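Local structure of BRO1 protein (Saccharomyces cerevisiae, 1ZB1) at residues Leu55-Ala59 and Gln71-Tyr75; Thr246-Lys251 and Phe293-Leu297; His253-Ser257 and Gln286-Ser290. The protein takes part in sorting cargo into the intralumenal vesicles of multivesicular bodies and recruits the DOA4 deubiquitinase to endosomes, its Bro1 domain, seen here, perhaps binding SNF7. All blocks are in the same frame, centred on the assembly; numbering follows the deposited sequence.

Contact 1: Leu55-Ala59 and Gln71-Tyr75; sequences LRNNA and QNLKY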
loop_
_atom_site.group_PDB
_atom_site.type_symbol
_atom_site.label_atom_id
_atom_site.label_comp_id
_atom_site.label_asym_id
_atom_site.label_seq_id
_atom_site.Cartn_x
_atom_site.Cartn_y
_atom_site.Cartn_z
ATOM N N LEU A 55 23.418 0.856 -12.552
ATOM C CA LEU A 55 22.484 0.993 -11.439
ATOM C C LEU A 55 21.037 1.019 -11.932
ATOM O O LEU A 55 20.183 0.329 -11.378
ATOM C CB LEU A 55 22.789 2.267 -10.646
ATOM C CG LEU A 55 21.806 2.648 -9.537
ATOM C CD1 LEU A 55 21.779 1.557 -8.465
ATOM C CD2 LEU A 55 22.212 4.000 -8.928
ATOM N N ARG A 56 20.762 1.799 -12.977
ATOM C CA ARG A 56 19.398 1.874 -13.506
ATOM C C ARG A 56 18.957 0.522 -14.048
ATOM O O ARG A 56 17.802 0.121 -13.886
ATOM C CB ARG A 56 19.281 2.926 -14.619
ATOM C CG ARG A 56 17.837 3.074 -15.176
ATOM C CD ARG A 56 17.746 4.136 -16.285
ATOM N NE ARG A 56 16.374 4.587 -16.528
ATOM C CZ ARG A 56 15.463 3.927 -17.239
ATOM N NH1 ARG A 56 15.755 2.761 -17.804
ATOM N NH2 ARG A 56 14.245 4.436 -17.383
ATOM N N ASN A 57 19.865 -0.195 -14.701
ATOM C CA ASN A 57 19.483 -1.500 -15.211
ATOM C C ASN A 57 19.159 -2.422 -14.039
ATOM O O ASN A 57 18.195 -3.193 -14.097
ATOM C CB ASN A 57 20.590 -2.087 -16.097
ATOM C CG ASN A 57 20.658 -1.412 -17.456
ATOM O OD1 ASN A 57 19.627 -1.146 -18.071
ATOM N ND2 ASN A 57 21.865 -1.147 -17.936
ATOM N N ASN A 58 19.929 -2.326 -12.956
ATOM C CA ASN A 58 19.669 -3.182 -11.790
ATOM C C ASN A 58 18.413 -2.806 -10.999
ATOM O O ASN A 58 17.892 -3.613 -10.232
ATOM C CB ASN A 58 20.884 -3.215 -10.854
ATOM C CG ASN A 58 22.051 -3.986 -11.451
ATOM O OD1 ASN A 58 21.855 -4.855 -12.305
ATOM N ND2 ASN A 58 23.266 -3.690 -10.992
ATOM N N ALA A 59 17.916 -1.586 -11.187
ATOM C CA ALA A 59 16.702 -1.162 -10.489
ATOM C C ALA A 59 15.496 -1.679 -11.269
ATOM O O ALA A 59 14.347 -1.556 -10.833
ATOM C CB ALA A 59 16.650 0.356 -10.408
ATOM N N GLN A 71 18.390 -0.876 -4.983
ATOM C CA GLN A 71 18.838 -0.257 -6.238
ATOM C C GLN A 71 17.963 0.940 -6.601
ATOM O O GLN A 71 18.458 1.975 -7.050
ATOM C CB GLN A 71 18.806 -1.265 -7.398
ATOM C CG GLN A 71 19.490 -2.599 -7.117
ATOM C CD GLN A 71 20.867 -2.456 -6.497
ATOM O OE1 GLN A 71 21.162 -3.087 -5.483
ATOM N NE2 GLN A 71 21.721 -1.640 -7.102
ATOM N N ASN A 72 16.655 0.787 -6.417
ATOM C CA ASN A 72 15.719 1.865 -6.729
ATOM C C ASN A 72 15.854 3.074 -5.803
ATOM O O ASN A 72 15.769 4.212 -6.265
ATOM C CB ASN A 72 14.289 1.328 -6.706
ATOM C CG ASN A 72 13.909 0.657 -8.012
ATOM O OD1 ASN A 72 13.490 1.325 -8.963
ATOM N ND2 ASN A 72 14.075 -0.670 -8.076
ATOM N N LEU A 73 16.056 2.837 -4.507
ATOM C CA LEU A 73 16.222 3.941 -3.558
ATOM C C LEU A 73 17.501 4.711 -3.899
ATOM O O LEU A 73 17.531 5.939 -3.828
ATOM C CB LEU A 73 16.318 3.431 -2.114
ATOM C CG LEU A 73 15.117 3.247 -1.176
ATOM C CD1 LEU A 73 13.918 4.026 -1.660
ATOM C CD2 LEU A 73 14.800 1.770 -1.032
ATOM N N LYS A 74 18.560 3.987 -4.262
ATOM C CA LYS A 74 19.821 4.631 -4.627
ATOM C C LYS A 74 19.681 5.405 -5.938
ATOM O O LYS A 74 20.215 6.517 -6.085
ATOM C CB LYS A 74 20.941 3.587 -4.745
ATOM C CG LYS A 74 21.340 2.994 -3.395
ATOM C CD LYS A 74 22.518 2.028 -3.498
ATOM C CE LYS A 74 22.983 1.613 -2.096
ATOM N NZ LYS A 74 24.068 0.592 -2.104
ATOM N N TYR A 75 18.962 4.828 -6.892
ATOM C CA TYR A 75 18.766 5.509 -8.169
ATOM C C TYR A 75 17.893 6.755 -7.966
ATOM O O TYR A 75 18.142 7.786 -8.584
ATOM C CB TYR A 75 18.129 4.569 -9.204
ATOM C CG TYR A 75 18.022 5.182 -10.591
ATOM C CD1 TYR A 75 19.150 5.690 -11.234
ATOM C CD2 TYR A 75 16.787 5.292 -11.239
ATOM C CE1 TYR A 75 19.056 6.306 -12.485
ATOM C CE2 TYR A 75 16.683 5.902 -12.500
ATOM C CZ TYR A 75 17.820 6.408 -13.108
ATOM O OH TYR A 75 17.734 7.051 -14.321
#
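The contact between residues 55-59 and helix 65-86 is best read from the rotamers of Leu55, Arg56, Asn72 and Tyr75. Leu55 leaves its backbone sideways, but the t, p rotamer brings the branched end across to the other helix: CD2 lies 3.8 Å from Tyr75 CA and 4.1 Å from Tyr75 CB, at the edge of the tyrosine ring. Arg56 is extended, with its first three chi angles all t, so its aliphatic part runs along the tyrosine. Its CB sits 4.2 Å from the Tyr75 ring centroid and 20° off the normal, a CH-pi contact over the face, and its CD reaches within 3.5 Å of Tyr75 OH. Tyr75, also t at chi1, places its OH at the edge of the guanidinium, near its plane. The polar ends of both residues converge on Glu121 of helix 118-139, which makes a salt bridge to Arg56 and a hydrogen bond to Tyr75. Gln71 has both chi1 and chi2 in m, and this folded aliphatic part fits against Ala59 and Asn58: Gln71 CB is 3.7 Å from Ala59 CA, and Gln71 CG is 4.0 Å from Asn58 CB. Asn72, m at chi1, starts sideways yet swings its amide across, so that ND2 donates to Ala59 O at 2.9 Å with an N-H...O angle of 147°. This bond ties the last carbonyl of 55-59 to helix 65-86. The arrangement joins two successive helices of the mainly helical Bro1 domain through apolar packing and one side-chain-to-backbone bond, with helix 118-139 alongside.

Contact 2: Thr246-Lys251 and Phe293-Leu297; sequences TTVTCK and FKTWL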
loop_
_atom_site.group_PDB
_atom_site.type_symbol
_atom_site.label_atom_id
_atom_site.label_comp_id
_atom_site.label_asym_id
_atom_site.label_seq_id
_atom_site.Cartn_x
_atom_site.Cartn_y
_atom_site.Cartn_z
ATOM N N THR A 246 -14.627 -6.863 -4.977
ATOM C CA THR A 246 -15.424 -7.745 -4.134
ATOM C C THR A 246 -14.758 -8.066 -2.800
ATOM O O THR A 246 -15.431 -8.176 -1.778
ATOM C CB THR A 246 -15.762 -9.065 -4.866
ATOM O OG1 THR A 246 -14.557 -9.780 -5.164
ATOM C CG2 THR A 246 -16.490 -8.767 -6.168
ATOM N N THR A 247 -13.437 -8.201 -2.804
ATOM C CA THR A 247 -12.713 -8.516 -1.576
ATOM C C THR A 247 -12.684 -7.347 -0.586
ATOM O O THR A 247 -12.730 -7.547 0.628
ATOM C CB THR A 247 -11.285 -8.980 -1.908
ATOM O OG1 THR A 247 -11.359 -10.222 -2.618
ATOM C CG2 THR A 247 -10.462 -9.176 -0.643
ATOM N N VAL A 248 -12.617 -6.126 -1.104
ATOM C CA VAL A 248 -12.609 -4.945 -0.254
ATOM C C VAL A 248 -13.965 -4.846 0.448
ATOM O O VAL A 248 -14.047 -4.567 1.649
ATOM C CB VAL A 248 -12.347 -3.665 -1.093
ATOM C CG1 VAL A 248 -12.716 -2.423 -0.293
ATOM C CG2 VAL A 248 -10.874 -3.605 -1.497
ATOM N N THR A 249 -15.033 -5.090 -0.304
ATOM C CA THR A 249 -16.378 -5.031 0.256
ATOM C C THR A 249 -16.576 -6.113 1.318
ATOM O O THR A 249 -17.179 -5.867 2.360
ATOM C CB THR A 249 -17.445 -5.197 -0.848
ATOM O OG1 THR A 249 -17.331 -4.113 -1.779
ATOM C CG2 THR A 249 -18.845 -5.197 -0.244
ATOM N N CYS A 250 -16.063 -7.305 1.057
ATOM C CA CYS A 250 -16.192 -8.395 2.011
ATOM C C CYS A 250 -15.484 -8.019 3.319
ATOM O O CYS A 250 -16.062 -8.122 4.410
ATOM C CB CYS A 250 -15.581 -9.671 1.434
ATOM S SG CYS A 250 -15.804 -11.134 2.472
ATOM N N LYS A 251 -14.239 -7.566 3.201
ATOM C CA LYS A 251 -13.454 -7.179 4.368
ATOM C C LYS A 251 -14.104 -6.084 5.210
ATOM O O LYS A 251 -14.091 -6.160 6.441
ATOM C CB LYS A 251 -12.036 -6.750 3.950
ATOM C CG LYS A 251 -11.141 -7.911 3.498
ATOM C CD LYS A 251 -9.683 -7.481 3.304
ATOM C CE LYS A 251 -8.779 -8.682 3.004
ATOM N NZ LYS A 251 -7.353 -8.299 2.766
ATOM N N PHE A 293 -19.854 -11.484 -0.921
ATOM C CA PHE A 293 -18.589 -11.006 -1.480
ATOM C C PHE A 293 -17.369 -11.815 -1.048
ATOM O O PHE A 293 -16.234 -11.412 -1.305
ATOM C CB PHE A 293 -18.362 -9.544 -1.095
ATOM C CG PHE A 293 -19.537 -8.652 -1.356
ATOM C CD1 PHE A 293 -20.479 -8.413 -0.361
ATOM C CD2 PHE A 293 -19.699 -8.039 -2.597
ATOM C CE1 PHE A 293 -21.567 -7.571 -0.595
ATOM C CE2 PHE A 293 -20.782 -7.196 -2.842
ATOM C CZ PHE A 293 -21.720 -6.961 -1.839
ATOM N N LYS A 294 -17.602 -12.959 -0.412
ATOM C CA LYS A 294 -16.528 -13.815 0.099
ATOM C C LYS A 294 -15.762 -14.626 -0.936
ATOM O O LYS A 294 -14.757 -15.259 -0.616
ATOM C CB LYS A 294 -17.099 -14.794 1.129
ATOM C CG LYS A 294 -17.987 -15.886 0.519
ATOM C CD LYS A 294 -18.319 -16.967 1.545
ATOM C CE LYS A 294 -19.080 -18.133 0.924
ATOM N NZ LYS A 294 -20.474 -17.763 0.551
ATOM N N THR A 295 -16.241 -14.605 -2.172
ATOM C CA THR A 295 -15.649 -15.376 -3.266
ATOM C C THR A 295 -14.157 -15.752 -3.215
ATOM O O THR A 295 -13.821 -16.935 -3.268
ATOM C CB THR A 295 -15.937 -14.686 -4.615
ATOM O OG1 THR A 295 -17.316 -14.283 -4.658
ATOM C CG2 THR A 295 -15.666 -15.650 -5.765
ATOM N N TRP A 296 -13.263 -14.773 -3.103
ATOM C CA TRP A 296 -11.826 -15.076 -3.096
ATOM C C TRP A 296 -11.191 -15.364 -1.737
ATOM O O TRP A 296 -10.019 -15.738 -1.670
ATOM C CB TRP A 296 -11.045 -13.934 -3.767
ATOM C CG TRP A 296 -11.653 -13.491 -5.062
ATOM C CD1 TRP A 296 -12.562 -12.488 -5.239
ATOM C CD2 TRP A 296 -11.464 -14.093 -6.347
ATOM N NE1 TRP A 296 -12.956 -12.432 -6.554
ATOM C CE2 TRP A 296 -12.298 -13.406 -7.257
ATOM C CE3 TRP A 296 -10.672 -15.149 -6.819
ATOM C CZ2 TRP A 296 -12.366 -13.742 -8.614
ATOM C CZ3 TRP A 296 -10.738 -15.483 -8.173
ATOM C CH2 TRP A 296 -11.581 -14.779 -9.052
ATOM N N LEU A 297 -11.958 -15.211 -0.663
ATOM C CA LEU A 297 -11.432 -15.419 0.684
ATOM C C LEU A 297 -11.854 -16.710 1.378
ATOM O O LEU A 297 -11.398 -16.987 2.488
ATOM C CB LEU A 297 -11.839 -14.248 1.568
ATOM C CG LEU A 297 -11.314 -12.867 1.186
ATOM C CD1 LEU A 297 -12.147 -11.810 1.882
ATOM C CD2 LEU A 297 -9.859 -12.750 1.564
HETATM O O HOH W 1 -14.578 -10.692 -8.160
HETATM O O HOH W 2 -13.640 -12.164 -2.021
#
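Thr246 begins the contact with its carbonyl O 3.3 Å from Phe293 CB, while its OG1 lies 3.4 Å from Trp296 CD1, at the edge of the indole. Water 1 bridges the same pair, 3.1 Å from Thr246 OG1 and accepting from Trp296 NE1 at 2.9 Å. Thr247 uses a second water, 3.1 Å from its OG1, which donates to Phe293 O and accepts from Trp296 N, both at 2.8 Å; the Thr247 methyl CG2 meets Leu297 CD1 at 4.0 Å. Thr249 places CG2 3.4 Å from the Phe293 ring centroid, 5° off the normal, a nearly ideal CH-pi contact, as its hydroxyl bonds to His226. Cys250 fits into the turn: CB is 3.3 Å from Phe293 O, and SG is 3.8 Å from Leu297 CD1. Lys251 adds only its CG, 4.3 Å from Leu297 CD1, and sends its amine to Glu192. Two waters thus bridge the polar groups of the two segments. Leu297 N to Lys294 O, 2.8 Å, closes a turn in the loop between helices 275-290 and 303-322, which folds back over helix 242-269, an inter-helix connection within the TPR-like helical Bro1 domain.

Contact 3: His253-Ser257 and Gln286-Ser290; sequences HFYKS and QLISS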
loop_
_atom_site.group_PDB
_atom_site.type_symbol
_atom_site.label_atom_id
_atom_site.label_comp_id
_atom_site.label_asym_id
_atom_site.label_seq_id
_atom_site.Cartn_x
_atom_site.Cartn_y
_atom_site.Cartn_z
ATOM N N HIS A 253 -17.300 -5.395 5.682
ATOM C CA HIS A 253 -18.384 -5.960 6.482
ATOM C C HIS A 253 -17.835 -6.957 7.501
ATOM O O HIS A 253 -18.269 -6.982 8.648
ATOM C CB HIS A 253 -19.412 -6.675 5.598
ATOM C CG HIS A 253 -20.242 -5.751 4.767
ATOM N ND1 HIS A 253 -21.074 -4.802 5.319
ATOM C CD2 HIS A 253 -20.367 -5.629 3.425
ATOM C CE1 HIS A 253 -21.677 -4.134 4.352
ATOM N NE2 HIS A 253 -21.266 -4.616 3.193
ATOM N N PHE A 254 -16.876 -7.777 7.083
ATOM C CA PHE A 254 -16.306 -8.774 7.987
ATOM C C PHE A 254 -15.642 -8.170 9.222
ATOM O O PHE A 254 -15.803 -8.679 10.336
ATOM C CB PHE A 254 -15.281 -9.647 7.271
ATOM C CG PHE A 254 -14.675 -10.700 8.155
ATOM C CD1 PHE A 254 -15.425 -11.797 8.561
ATOM C CD2 PHE A 254 -13.366 -10.578 8.611
ATOM C CE1 PHE A 254 -14.884 -12.759 9.410
ATOM C CE2 PHE A 254 -12.812 -11.533 9.459
ATOM C CZ PHE A 254 -13.574 -12.628 9.861
ATOM N N TYR A 255 -14.882 -7.096 9.035
ATOM C CA TYR A 255 -14.219 -6.484 10.172
ATOM C C TYR A 255 -15.192 -5.696 11.037
ATOM O O TYR A 255 -14.994 -5.565 12.244
ATOM C CB TYR A 255 -13.020 -5.654 9.691
ATOM C CG TYR A 255 -11.862 -6.572 9.352
ATOM C CD1 TYR A 255 -11.256 -7.342 10.347
ATOM C CD2 TYR A 255 -11.433 -6.751 8.035
ATOM C CE1 TYR A 255 -10.263 -8.272 10.042
ATOM C CE2 TYR A 255 -10.436 -7.681 7.722
ATOM C CZ TYR A 255 -9.859 -8.439 8.730
ATOM O OH TYR A 255 -8.896 -9.381 8.436
ATOM N N LYS A 256 -16.263 -5.198 10.433
ATOM C CA LYS A 256 -17.272 -4.489 11.207
ATOM C C LYS A 256 -17.924 -5.538 12.119
ATOM O O LYS A 256 -18.212 -5.275 13.289
ATOM C CB LYS A 256 -18.327 -3.875 10.286
ATOM C CG LYS A 256 -19.497 -3.262 11.028
ATOM C CD LYS A 256 -19.569 -1.761 10.835
ATOM C CE LYS A 256 -19.826 -1.389 9.381
ATOM N NZ LYS A 256 -20.000 0.083 9.231
ATOM N N SER A 257 -18.141 -6.730 11.573
ATOM C CA SER A 257 -18.736 -7.834 12.322
ATOM C C SER A 257 -17.828 -8.250 13.475
ATOM O O SER A 257 -18.285 -8.426 14.607
ATOM C CB SER A 257 -18.960 -9.044 11.407
ATOM O OG SER A 257 -19.353 -10.186 12.159
ATOM N N GLN A 286 -23.837 -8.063 10.024
ATOM C CA GLN A 286 -22.673 -7.696 9.236
ATOM C C GLN A 286 -21.981 -8.897 8.607
ATOM O O GLN A 286 -21.574 -8.842 7.447
ATOM C CB GLN A 286 -21.689 -6.911 10.101
ATOM C CG GLN A 286 -22.164 -5.508 10.419
ATOM C CD GLN A 286 -22.429 -4.699 9.161
ATOM O OE1 GLN A 286 -21.574 -4.609 8.275
ATOM N NE2 GLN A 286 -23.610 -4.101 9.078
ATOM N N LEU A 287 -21.842 -9.982 9.362
ATOM C CA LEU A 287 -21.202 -11.172 8.817
ATOM C C LEU A 287 -22.007 -11.682 7.621
ATOM O O LEU A 287 -21.443 -12.071 6.596
ATOM C CB LEU A 287 -21.103 -12.273 9.873
ATOM C CG LEU A 287 -20.540 -13.593 9.345
ATOM C CD1 LEU A 287 -19.115 -13.389 8.872
ATOM C CD2 LEU A 287 -20.587 -14.656 10.439
ATOM N N ILE A 288 -23.330 -11.687 7.754
ATOM C CA ILE A 288 -24.176 -12.143 6.656
ATOM C C ILE A 288 -24.007 -11.208 5.453
ATOM O O ILE A 288 -23.943 -11.663 4.312
ATOM C CB ILE A 288 -25.665 -12.207 7.079
ATOM C CG1 ILE A 288 -25.861 -13.332 8.099
ATOM C CG2 ILE A 288 -26.551 -12.464 5.859
ATOM C CD1 ILE A 288 -27.235 -13.352 8.752
ATOM N N SER A 289 -23.914 -9.906 5.715
ATOM C CA SER A 289 -23.733 -8.920 4.649
ATOM C C SER A 289 -22.456 -9.155 3.830
ATOM O O SER A 289 -22.400 -8.809 2.650
ATOM C CB SER A 289 -23.682 -7.502 5.232
ATOM O OG SER A 289 -24.952 -7.060 5.668
ATOM N N SER A 290 -21.440 -9.746 4.453
ATOM C CA SER A 290 -20.166 -9.988 3.781
ATOM C C SER A 290 -20.150 -11.229 2.900
ATOM O O SER A 290 -19.352 -11.328 1.965
ATOM C CB SER A 290 -19.044 -10.135 4.810
ATOM O OG SER A 290 -19.082 -11.421 5.414
#
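The imidazole of His253 lies over the CB of Ser289, which sits 3.9 Å from the ring centroid and 15° off its normal, a CH-pi contact on the ring face. The two residues belong to an antiparallel helical hairpin, the kind of unit from which TPR-like folds are built: the axes of the short helical segments come within 7.7 Å, and their directions differ by 163°. The register agrees, since His253 faces Ser290 with CA atoms 5.2 Å apart and Ser257 faces Gln286 at 5.0 Å. Separations this short fit the small serines, as Ser290 CB rests 3.6 Å from His253 CB, and Ser257 CB rests 3.7 Å from Gln286 CB. Gln286, m at both chi1 and chi2, folds back toward the histidine and accepts a hydrogen bond from it: His253 ND1 to Gln286 OE1 measures 3.0 Å with an angle of 171° at the hydrogen, close to linear. The aliphatic part of the glutamine also packs on Lys256, CG to CG at 3.5 Å. Toward the interior, Leu287 CD1 meets the edge of the Phe254 ring, 4.0 Å from Phe254 CD1; Phe306 of helix 303-322 touches Leu287 and Ser257. At the end of the second segment, Ser290, p at chi1, turns its hydroxyl back along its own segment, where OG donates to Leu287 O at 2.7 Å.

Contacts 2 and 3 are neighbours, with centres 10 Å apart, and both draw on helix 242-269. Contact 3 is nested within the loop closed by contact 2: the chain runs on from 246-251 along the same helix, turns back through helix 275-290 and reaches the 293-297 loop. They touch at Cys250 SG and Ser290 O, 3.6 Å apart, and Phe303 of helix 303-322 reaches side chains of both. Contact 1 closes earlier in the chain, on the opposite side of its centre; its centre is 36 Å from that of contact 2 and 43 Å from that of contact 3, and the nearest atoms are about 25 and 28 Å away. The three therefore sample two well-separated regions of one elongated helical domain.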